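Local atomic coordinates of UPF0342 protein YheA (Bacillus subtilis, PDB entry 2OEE), a protein that is of unknown function but belongs to the all-helical YlbF/YmcA (Com_YlbF) family, named for regulators of the competence factor ComK. Residues Arg40-Glu43 with Asn44-Asp47; Ile83-Leu86 with Met87-Glu90; Leu12-Ala15 with Leu16-Ser19; Gln91-Ser94 with Met95-Gly98; Ile104-Pro107 with Leu108-Tyr112. One frame throughout, in Å; residues are numbered along the deposited sequence. Where two conformers were deposited one is given.

Interaction 1 (Arg40-Glu43 with Asn44-Asp47)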
# COMPACT_ATOMS: atom_id res chain seq x y z
N ARG A 40 9.96 -1.52 27.52
CA ARG A 40 8.98 -0.61 28.15
C ARG A 40 8.82 0.74 27.45
O ARG A 40 7.70 1.21 27.25
CB ARG A 40 9.28 -0.39 29.65
CG ARG A 40 8.27 0.53 30.34
CD ARG A 40 8.62 0.85 31.81
NE ARG A 40 9.03 -0.34 32.54
CZ ARG A 40 9.80 -0.31 33.63
NH1 ARG A 40 10.24 0.84 34.07
NH2 ARG A 40 10.14 -1.44 34.23
N MSE A 41 9.93 1.35 27.06
CA MSE A 41 9.89 2.62 26.34
C MSE A 41 9.23 2.46 24.96
O MSE A 41 8.41 3.29 24.56
CB MSE A 41 11.31 3.18 26.19
CG MSE A 41 11.96 3.56 27.52
SE MSE A 41 13.90 3.85 27.32
CE MSE A 41 13.84 5.38 26.16
N PHE A 42 9.62 1.42 24.23
CA PHE A 42 9.10 1.18 22.88
C PHE A 42 7.60 0.86 22.94
O PHE A 42 6.80 1.37 22.14
CB PHE A 42 9.88 0.05 22.20
CG PHE A 42 9.45 -0.22 20.75
CD1 PHE A 42 9.70 0.71 19.75
CD2 PHE A 42 8.85 -1.43 20.41
CE1 PHE A 42 9.33 0.46 18.41
CE2 PHE A 42 8.48 -1.70 19.07
CZ PHE A 42 8.72 -0.75 18.08
N GLU A 43 7.20 0.06 23.93
CA GLU A 43 5.79 -0.28 24.13
C GLU A 43 4.92 0.93 24.50
O GLU A 43 3.83 1.09 23.96
CB GLU A 43 5.62 -1.42 25.13
CG GLU A 43 5.99 -2.76 24.52
CD GLU A 43 5.87 -3.91 25.49
OE1 GLU A 43 5.65 -3.68 26.70
OE2 GLU A 43 6.02 -5.07 25.05
N ASN A 44 5.41 1.79 25.40
CA ASN A 44 4.67 2.99 25.78
C ASN A 44 4.53 3.97 24.60
O ASN A 44 3.51 4.66 24.46
CB ASN A 44 5.32 3.67 27.00
CG ASN A 44 4.73 5.04 27.29
OD1 ASN A 44 5.42 6.06 27.16
ND2 ASN A 44 3.46 5.08 27.71
N PHE A 45 5.54 4.01 23.76
CA PHE A 45 5.53 4.71 22.49
C PHE A 45 4.47 4.16 21.51
O PHE A 45 3.73 4.89 20.97
CB PHE A 45 6.90 4.60 21.83
CG PHE A 45 6.95 5.11 20.44
CD1 PHE A 45 6.85 6.45 20.17
CD2 PHE A 45 7.13 4.27 19.40
CE1 PHE A 45 6.90 6.90 18.93
CE2 PHE A 45 7.19 4.75 18.12
CZ PHE A 45 7.08 6.04 17.89
N ARG A 46 4.54 2.89 21.23
CA ARG A 46 3.56 2.24 20.42
C ARG A 46 2.14 2.48 20.91
O ARG A 46 1.29 2.75 20.11
CB ARG A 46 3.89 0.78 20.22
CG ARG A 46 4.85 0.53 19.13
CD ARG A 46 5.26 -0.93 18.98
NE ARG A 46 4.23 -1.82 18.50
CZ ARG A 46 4.19 -3.16 18.67
NH1 ARG A 46 5.15 -3.85 19.27
NH2 ARG A 46 3.14 -3.82 18.23
N ASP A 47 1.93 2.42 22.22
CA ASP A 47 0.64 2.50 22.85
C ASP A 47 0.10 3.93 22.76
O ASP A 47 -1.02 4.18 22.33
CB ASP A 47 0.70 1.99 24.29
CG ASP A 47 1.05 0.46 24.40
OD1 ASP A 47 1.29 -0.22 23.40
OD2 ASP A 47 1.11 -0.07 25.52
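Phe42 and Arg46, one helical turn apart, bring a ring and a guanidinium chain together at an oblique angle, the two planes 53° apart. The arginine's methylenes do the touching. CG rides above one face of the ring, displaced to its rim, and CD reaches Phe42 CE2 at 3.3 Å and CZ at 3.6 Å. A bend at chi3 (69°) then carries the Arg46 guanidinium past the ring, where NH1 bonds Tyr29 OH. Phe45 meets the Phe42 ring obliquely, Phe42 CD1 lying 4.4 Å from Phe45 CD2; its own ring has Phe42 O near its plane, at the edge. Both phenylalanines stand on the inner side of helix 36-48, joining a helical bundle: Phe42 packs on Leu86, Glu90, Tyr29 and Val32, Phe45 on Val74, Val77 and Met87. Replacing Phe42 by alanine is likely to leave the Arg46 methylenes without the ring they lie on and to open a gap toward helices 20-34 and 81-104. Backbone bonds keep the pairs in step: Arg46 N meets Phe42 O at 2.9 Å, almost straight (174°), and Phe45 N meets Met41 O at 3.1 Å. Glu43 OE2 forms a salt bridge with Lys39. Arg46 also packs on Tyr112 of the second subunit.

Interaction 2 (Ile83-Leu86 with Met87-Glu90)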
# COMPACT_ATOMS: atom_id res chain seq x y z
N ILE A 83 16.64 1.55 20.15
CA ILE A 83 15.24 1.75 19.74
C ILE A 83 15.16 2.58 18.46
O ILE A 83 14.31 2.32 17.59
CB ILE A 83 14.40 2.41 20.85
CG1 ILE A 83 14.26 1.46 22.06
CG2 ILE A 83 13.00 2.82 20.32
CD1 ILE A 83 13.66 2.16 23.30
N SER A 84 16.04 3.57 18.33
CA SER A 84 16.05 4.42 17.13
C SER A 84 16.39 3.60 15.90
O SER A 84 15.84 3.85 14.85
CB SER A 84 17.08 5.56 17.25
OG SER A 84 16.64 6.48 18.24
N GLN A 85 17.32 2.65 16.07
CA GLN A 85 17.71 1.71 14.99
C GLN A 85 16.55 0.83 14.55
O GLN A 85 16.35 0.61 13.35
CB GLN A 85 18.90 0.85 15.43
CG GLN A 85 20.23 1.64 15.53
CD GLN A 85 21.42 0.79 15.91
OE1 GLN A 85 21.39 -0.44 15.87
NE2 GLN A 85 22.50 1.46 16.31
N LEU A 86 15.79 0.31 15.52
CA LEU A 86 14.55 -0.41 15.23
C LEU A 86 13.52 0.48 14.47
O LEU A 86 12.95 0.04 13.47
CB LEU A 86 13.94 -1.00 16.53
CG LEU A 86 12.52 -1.58 16.44
CD1 LEU A 86 12.44 -2.73 15.39
CD2 LEU A 86 12.04 -2.03 17.82
N MSE A 87 13.31 1.70 14.95
CA MSE A 87 12.38 2.64 14.32
C MSE A 87 12.84 3.01 12.91
O MSE A 87 12.01 3.11 12.00
CB MSE A 87 12.16 3.89 15.19
CG MSE A 87 11.35 3.58 16.49
SE MSE A 87 11.11 5.03 17.56
CE MSE A 87 10.12 6.11 16.52
N GLU A 88 14.15 3.17 12.74
CA GLU A 88 14.71 3.39 11.41
C GLU A 88 14.47 2.19 10.49
O GLU A 88 14.07 2.36 9.33
CB GLU A 88 16.19 3.76 11.50
CG GLU A 88 16.43 5.21 11.97
CD GLU A 88 17.88 5.50 12.43
OE1 GLU A 88 18.63 4.56 12.77
OE2 GLU A 88 18.27 6.69 12.47
N ALA A 89 14.74 0.97 10.99
CA ALA A 89 14.43 -0.26 10.23
C ALA A 89 12.95 -0.39 9.89
O ALA A 89 12.62 -0.82 8.77
CB ALA A 89 14.95 -1.51 10.94
N GLU A 90 12.05 -0.04 10.82
CA GLU A 90 10.61 0.05 10.52
C GLU A 90 10.29 1.00 9.37
O GLU A 90 9.52 0.64 8.48
CB GLU A 90 9.79 0.52 11.73
CG GLU A 90 9.83 -0.43 12.93
CD GLU A 90 8.90 0.04 14.03
OE1 GLU A 90 8.78 1.27 14.23
OE2 GLU A 90 8.25 -0.82 14.66
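Ile83 and Met87 make an apolar i to i+4 contact near the start of helix 81-104, within the long central helix of the chain. Their side chains lie alongside each other, pointing the same way, with Ile83 CG2 4.0 Å from the selenium SE of Met87, a selenomethionine. Met87 CG is set beside its own backbone N (chi1 -70°), which lays it over the previous turn, 3.4 Å from Ile83 O. The same oxygen accepts the Met87 N-H at 2.9 Å. The apolar side chains face the neighbouring helices: Ile83 and Met87 both pack on Val77 of helix 70-78, and Leu86 on Phe42 and Leu25. Glu90 follows Leu86 by one turn. Its CG comes 3.2 Å from Leu86 O and 4.3 Å from Leu86 CD1, and its carboxylate goes on to Tyr112 OH of the second subunit through OE2. The other side is polar. Glu88 CG passes 3.2 Å from Ser84 O, and the Glu88 side chain comes within about 5 Å of a bound calcium ion; Ser84 OG is already held by His80 O. Such a split, with Ile83, Leu86 and Met87 turned to the neighbouring helices and Ser84 and Glu88 on the polar side, is the amphipathic pattern of a helix packed among other helices.

Interaction 3 (Leu12-Ala15 with Leu16-Ser19)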
# COMPACT_ATOMS: atom_id res chain seq x y z
N LEU A 12 5.93 -13.13 -3.55
CA LEU A 12 6.50 -11.89 -3.02
C LEU A 12 6.54 -11.91 -1.50
O LEU A 12 7.52 -11.48 -0.91
CB LEU A 12 5.74 -10.67 -3.56
CG LEU A 12 6.29 -9.28 -3.17
CD1 LEU A 12 7.73 -9.06 -3.68
CD2 LEU A 12 5.32 -8.18 -3.68
N GLU A 13 5.48 -12.43 -0.87
CA GLU A 13 5.50 -12.67 0.59
C GLU A 13 6.72 -13.52 1.00
O GLU A 13 7.44 -13.19 1.97
CB GLU A 13 4.18 -13.35 1.03
CG GLU A 13 4.11 -13.64 2.52
CD GLU A 13 2.97 -14.55 2.91
OE1 GLU A 13 2.28 -15.06 2.00
OE2 GLU A 13 2.76 -14.76 4.14
N ASN A 14 6.97 -14.59 0.24
CA ASN A 14 8.11 -15.47 0.50
C ASN A 14 9.43 -14.72 0.34
O ASN A 14 10.33 -14.91 1.15
CB ASN A 14 8.11 -16.70 -0.41
CG ASN A 14 7.20 -17.81 0.10
OD1 ASN A 14 6.83 -18.71 -0.67
ND2 ASN A 14 6.87 -17.79 1.37
N ALA A 15 9.54 -13.90 -0.70
CA ALA A 15 10.73 -13.08 -0.91
C ALA A 15 10.98 -12.17 0.30
O ALA A 15 12.12 -12.06 0.77
CB ALA A 15 10.59 -12.24 -2.18
N LEU A 16 9.93 -11.53 0.78
CA LEU A 16 10.04 -10.68 1.98
C LEU A 16 10.42 -11.49 3.22
O LEU A 16 11.36 -11.11 3.96
CB LEU A 16 8.75 -9.91 2.23
CG LEU A 16 8.84 -8.91 3.39
CD1 LEU A 16 9.94 -7.84 3.13
CD2 LEU A 16 7.48 -8.25 3.63
N ARG A 17 9.72 -12.59 3.44
CA ARG A 17 10.05 -13.50 4.58
C ARG A 17 11.52 -13.92 4.62
O ARG A 17 12.10 -14.04 5.69
CB ARG A 17 9.19 -14.75 4.57
CG ARG A 17 7.79 -14.53 5.09
CD ARG A 17 6.98 -15.83 5.07
NE ARG A 17 5.59 -15.54 5.38
CZ ARG A 17 5.11 -15.41 6.61
NH1 ARG A 17 5.91 -15.56 7.67
NH2 ARG A 17 3.84 -15.12 6.78
N GLY A 18 12.09 -14.16 3.44
CA GLY A 18 13.43 -14.67 3.32
C GLY A 18 14.49 -13.60 3.17
O GLY A 18 15.67 -13.93 3.05
N SER A 19 14.09 -12.33 3.18
CA SER A 19 15.03 -11.26 2.92
C SER A 19 15.90 -10.95 4.16
O SER A 19 15.47 -11.13 5.31
CB SER A 19 14.31 -9.99 2.45
OG SER A 19 13.49 -9.46 3.49
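Leu12 O receives Leu16 N at 2.9 Å, a regular turn of helix 5-17. Glu13 does most of the side-chain work: its chain, with CG anti to the backbone N (chi1 180°) and extended beyond, runs alongside Arg17, pointing the same way. Arg17 puts two nitrogens on the single oxygen OE2, NH2 at 2.9 Å and NE at 3.2 Å. OE2 lies in the guanidinium plane, yet the carboxylate is turned 51° against it, so NH2 arrives on the anti side and NE from above the carboxylate. Arg17 NH2 also forms a salt bridge with Glu110 of the second subunit, making the arginine a link between two acids. A leucine in place of Arg17 would probably leave the Glu13 carboxylate and that Glu110 without their shared positive mate. Asn14 O takes Gly18 N at 3.0 Å, while its ND2 passes 4.2 Å from Arg17 CD. At Ala15 the helical pattern gives way: Ser19 N turns instead to Leu16 O, at 3.1 Å, and Ser19 OG adds a second bond to that oxygen at 2.7 Å. Ser19 OG also accepts Phe22 N, an N-cap, and the whole is characteristic of a tight turn in which one helix ends and the next is capped straight away.

Interaction 4 (Gln91-Ser94 with Met95-Gly98)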
# COMPACT_ATOMS: atom_id res chain seq x y z
N GLN A 91 10.85 2.22 9.40
CA GLN A 91 10.59 3.21 8.37
C GLN A 91 11.14 2.75 7.01
O GLN A 91 10.48 2.94 5.98
CB GLN A 91 11.14 4.59 8.78
CG GLN A 91 10.76 5.77 7.85
CD GLN A 91 9.24 6.01 7.66
OE1 GLN A 91 8.39 5.55 8.45
NE2 GLN A 91 8.90 6.73 6.60
N ARG A 92 12.33 2.14 7.00
CA ARG A 92 12.86 1.54 5.77
C ARG A 92 11.98 0.38 5.23
O ARG A 92 11.80 0.25 4.02
CB ARG A 92 14.30 1.09 5.95
CG ARG A 92 15.28 2.26 6.18
CD ARG A 92 16.71 1.81 6.02
NE ARG A 92 17.01 0.62 6.83
CZ ARG A 92 17.47 0.64 8.08
NH1 ARG A 92 17.70 1.78 8.70
NH2 ARG A 92 17.71 -0.51 8.71
N MSE A 93 11.43 -0.44 6.12
CA MSE A 93 10.45 -1.46 5.69
C MSE A 93 9.22 -0.78 5.08
O MSE A 93 8.69 -1.22 4.05
CB MSE A 93 10.05 -2.40 6.84
CG MSE A 93 9.10 -3.57 6.40
SE MSE A 93 9.82 -4.69 5.14
CE MSE A 93 11.15 -5.47 6.04
N SER A 94 8.74 0.29 5.71
CA SER A 94 7.60 1.02 5.17
C SER A 94 7.92 1.58 3.78
O SER A 94 7.10 1.49 2.86
CB SER A 94 7.13 2.11 6.15
OG SER A 94 6.06 2.84 5.58
N MSE A 95 9.12 2.14 3.62
CA MSE A 95 9.63 2.64 2.33
C MSE A 95 9.69 1.53 1.28
O MSE A 95 9.36 1.73 0.11
CB MSE A 95 11.03 3.28 2.51
CG MSE A 95 11.03 4.63 3.28
SE MSE A 95 12.67 5.34 3.59
CE MSE A 95 12.94 6.28 2.09
N LEU A 96 10.15 0.35 1.69
CA LEU A 96 10.21 -0.81 0.78
C LEU A 96 8.81 -1.19 0.27
O LEU A 96 8.61 -1.39 -0.94
CB LEU A 96 10.88 -2.03 1.44
CG LEU A 96 10.90 -3.38 0.69
CD1 LEU A 96 11.68 -3.27 -0.58
CD2 LEU A 96 11.51 -4.49 1.55
N ILE A 97 7.84 -1.27 1.18
CA ILE A 97 6.47 -1.57 0.79
C ILE A 97 5.94 -0.48 -0.16
O ILE A 97 5.27 -0.78 -1.16
CB ILE A 97 5.54 -1.75 2.02
CG1 ILE A 97 6.01 -2.93 2.88
CG2 ILE A 97 4.07 -1.94 1.59
CD1 ILE A 97 6.20 -4.25 2.13
N GLY A 98 6.25 0.77 0.16
CA GLY A 98 5.96 1.89 -0.73
C GLY A 98 6.55 1.70 -2.13
O GLY A 98 5.84 1.91 -3.10
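Met93 folds back on itself, its CG set opposite the backbone N (chi1 -176°) and its chain bent at chi2 (61°) and again at chi3. These turns bring SE, the selenium of the selenomethionine, to 4.0 Å from CD2 of Leu96, whose own CG is likewise opposite its N (chi1 174°). The two side chains run at a slant to one another, three residues apart on helix 81-104. Ile97, one turn after Met93, meets its backbone: CG1 lies 3.4 Å from Met93 O, the oxygen that also accepts Ile97 N at 3.0 Å. The backbone is regular helix: Leu96 N bonds Arg92 O at 2.9 Å, and Gly98 N bonds Ser94 O at 2.9 Å. Helix 5-17 meets this patch through Leu16, which touches Met93 and Leu96. The second subunit meets it too, its Leu108 lying on Met93, its Tyr6 on Leu96 and its Asn101 on Ile97. Across the helical turn the side chains of Met93 and Leu96 offer one another no charge or hydrogen bond, only soft, polarisable surface. Their contact probably rests on dispersion and on packing against Leu16 and the second subunit, while the backbone bonds carry the directional part.

Interaction 5 (Ile104-Pro107 with Leu108-Tyr112)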
# COMPACT_ATOMS: atom_id res chain seq x y z
N ILE A 104 4.17 -1.91 -8.80
CA ILE A 104 3.02 -2.68 -9.29
C ILE A 104 1.88 -1.79 -9.78
O ILE A 104 1.08 -2.21 -10.62
CB ILE A 104 2.50 -3.66 -8.22
CG1 ILE A 104 1.86 -2.90 -7.06
CG2 ILE A 104 3.62 -4.60 -7.79
CD1 ILE A 104 0.99 -3.74 -6.12
N MSE A 105 1.81 -0.57 -9.26
CA MSE A 105 0.75 0.37 -9.63
C MSE A 105 1.06 1.25 -10.86
O MSE A 105 0.24 2.06 -11.28
CB MSE A 105 0.35 1.23 -8.43
CG MSE A 105 -0.29 0.42 -7.26
SE MSE A 105 -0.76 1.47 -5.87
CE MSE A 105 -2.06 2.44 -6.64
N LYS A 106 2.26 1.07 -11.43
CA LYS A 106 2.66 1.78 -12.65
C LYS A 106 1.62 1.71 -13.79
O LYS A 106 1.35 2.74 -14.42
CB LYS A 106 3.96 1.20 -13.19
CG LYS A 106 4.91 2.22 -13.74
CD LYS A 106 6.12 2.29 -12.81
CE LYS A 106 5.97 3.28 -11.68
NZ LYS A 106 6.63 4.57 -11.96
N PRO A 107 1.09 0.51 -14.09
CA PRO A 107 0.04 0.46 -15.13
C PRO A 107 -1.17 1.37 -14.85
O PRO A 107 -1.76 1.91 -15.79
CB PRO A 107 -0.33 -1.02 -15.21
CG PRO A 107 0.30 -1.68 -14.02
CD PRO A 107 1.46 -0.84 -13.62
N LEU A 108 -1.50 1.58 -13.57
CA LEU A 108 -2.59 2.50 -13.19
C LEU A 108 -2.23 3.97 -13.44
O LEU A 108 -3.01 4.74 -14.00
CB LEU A 108 -3.02 2.26 -11.73
CG LEU A 108 -3.43 0.81 -11.47
CD1 LEU A 108 -3.66 0.48 -9.98
CD2 LEU A 108 -4.66 0.44 -12.33
N GLU A 109 -1.02 4.34 -13.04
CA GLU A 109 -0.47 5.67 -13.31
C GLU A 109 -0.43 5.97 -14.82
O GLU A 109 -0.81 7.07 -15.24
CB GLU A 109 0.91 5.77 -12.64
CG GLU A 109 1.73 6.99 -12.99
CD GLU A 109 3.04 7.03 -12.21
OE1 GLU A 109 3.01 6.71 -11.00
OE2 GLU A 109 4.08 7.37 -12.82
N GLU A 110 -0.03 5.00 -15.64
CA GLU A 110 -0.05 5.15 -17.10
C GLU A 110 -1.48 5.44 -17.60
O GLU A 110 -1.70 6.32 -18.43
CB GLU A 110 0.50 3.89 -17.79
CG GLU A 110 2.01 3.71 -17.62
CD GLU A 110 2.48 2.31 -17.94
OE1 GLU A 110 1.69 1.50 -18.52
OE2 GLU A 110 3.66 2.00 -17.63
N LEU A 111 -2.45 4.71 -17.05
CA LEU A 111 -3.84 4.85 -17.46
C LEU A 111 -4.41 6.25 -17.20
O LEU A 111 -5.06 6.81 -18.07
CB LEU A 111 -4.71 3.78 -16.80
CG LEU A 111 -6.20 3.71 -17.14
CD1 LEU A 111 -6.41 3.49 -18.64
CD2 LEU A 111 -6.86 2.58 -16.33
N TYR A 112 -4.15 6.79 -16.02
CA TYR A 112 -4.71 8.08 -15.58
C TYR A 112 -3.85 9.30 -15.96
O TYR A 112 -2.72 9.14 -16.44
CB TYR A 112 -4.95 8.06 -14.07
CG TYR A 112 -6.14 7.22 -13.71
CD1 TYR A 112 -7.37 7.81 -13.44
CD2 TYR A 112 -6.05 5.83 -13.66
CE1 TYR A 112 -8.49 7.03 -13.13
CE2 TYR A 112 -7.15 5.05 -13.35
CZ TYR A 112 -8.36 5.65 -13.09
OH TYR A 112 -9.45 4.87 -12.79
O HOH W 1 -0.97 0.88 -18.37
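Met105 O opens the backbone bonding of the short C-terminal helix 106-111, accepting Glu109 N at 3.1 Å, in the carbonyl plane, and more weakly Leu108 N at 2.9 Å. Next, Lys106 O takes Glu110 N at 2.9 Å, almost along the C=O axis, and Pro107 O takes Leu111 N at 3.1 Å. Pro107 has no N-H to give, which costs nothing in the first turn of a helix. One water also serves Pro107 O: it donates to that oxygen at 2.9 Å and to Glu110 OE1 at 2.7 Å, tying side chain to backbone. Among charged groups, Lys106 and Glu109 lie side by side, pointing the same way, but NZ stays 3.9 Å from OE2, a long salt bridge. Glu110, whose CG turns beside its backbone N (chi1 -71°), lays its extended chain over Lys106 O, while its OE2 pairs with Arg17 of the second subunit. The apolar contact is slight: Met105 CE and Leu108 CD1 are 4.2 Å apart, the chains meeting at a slant. In the second subunit Leu108 packs on Met93 and Leu111 on Tyr29, whose ring Tyr112 also meets, planes about 60° apart. Polar and apolar ends alike are engaged with the partner, as in a C-terminal helical arm that reaches across a dimer.

In the fold
Along the chain the order is interaction 3, 1, 2, 4, 5. Interactions 2 and 4 adjoin on helix 81-104, centres about 12 Å apart, and interactions 1 and 3 rest against them. Interaction 1, on helix 36-48, touches interaction 2, Phe45 CZ lying 3.3 Å from Met87 CE. Interaction 3, at the end of helix 5-17, touches interaction 4 through Leu16 on Met93 and Leu96. Interactions 1 and 5 lie on opposite sides of the chain's centre, their centres about 38 Å apart. Interaction 5 touches none of the others within its own chain, but meets residues of interactions 1 to 4 in the second subunit, so the dimer joins what the single chain leaves apart.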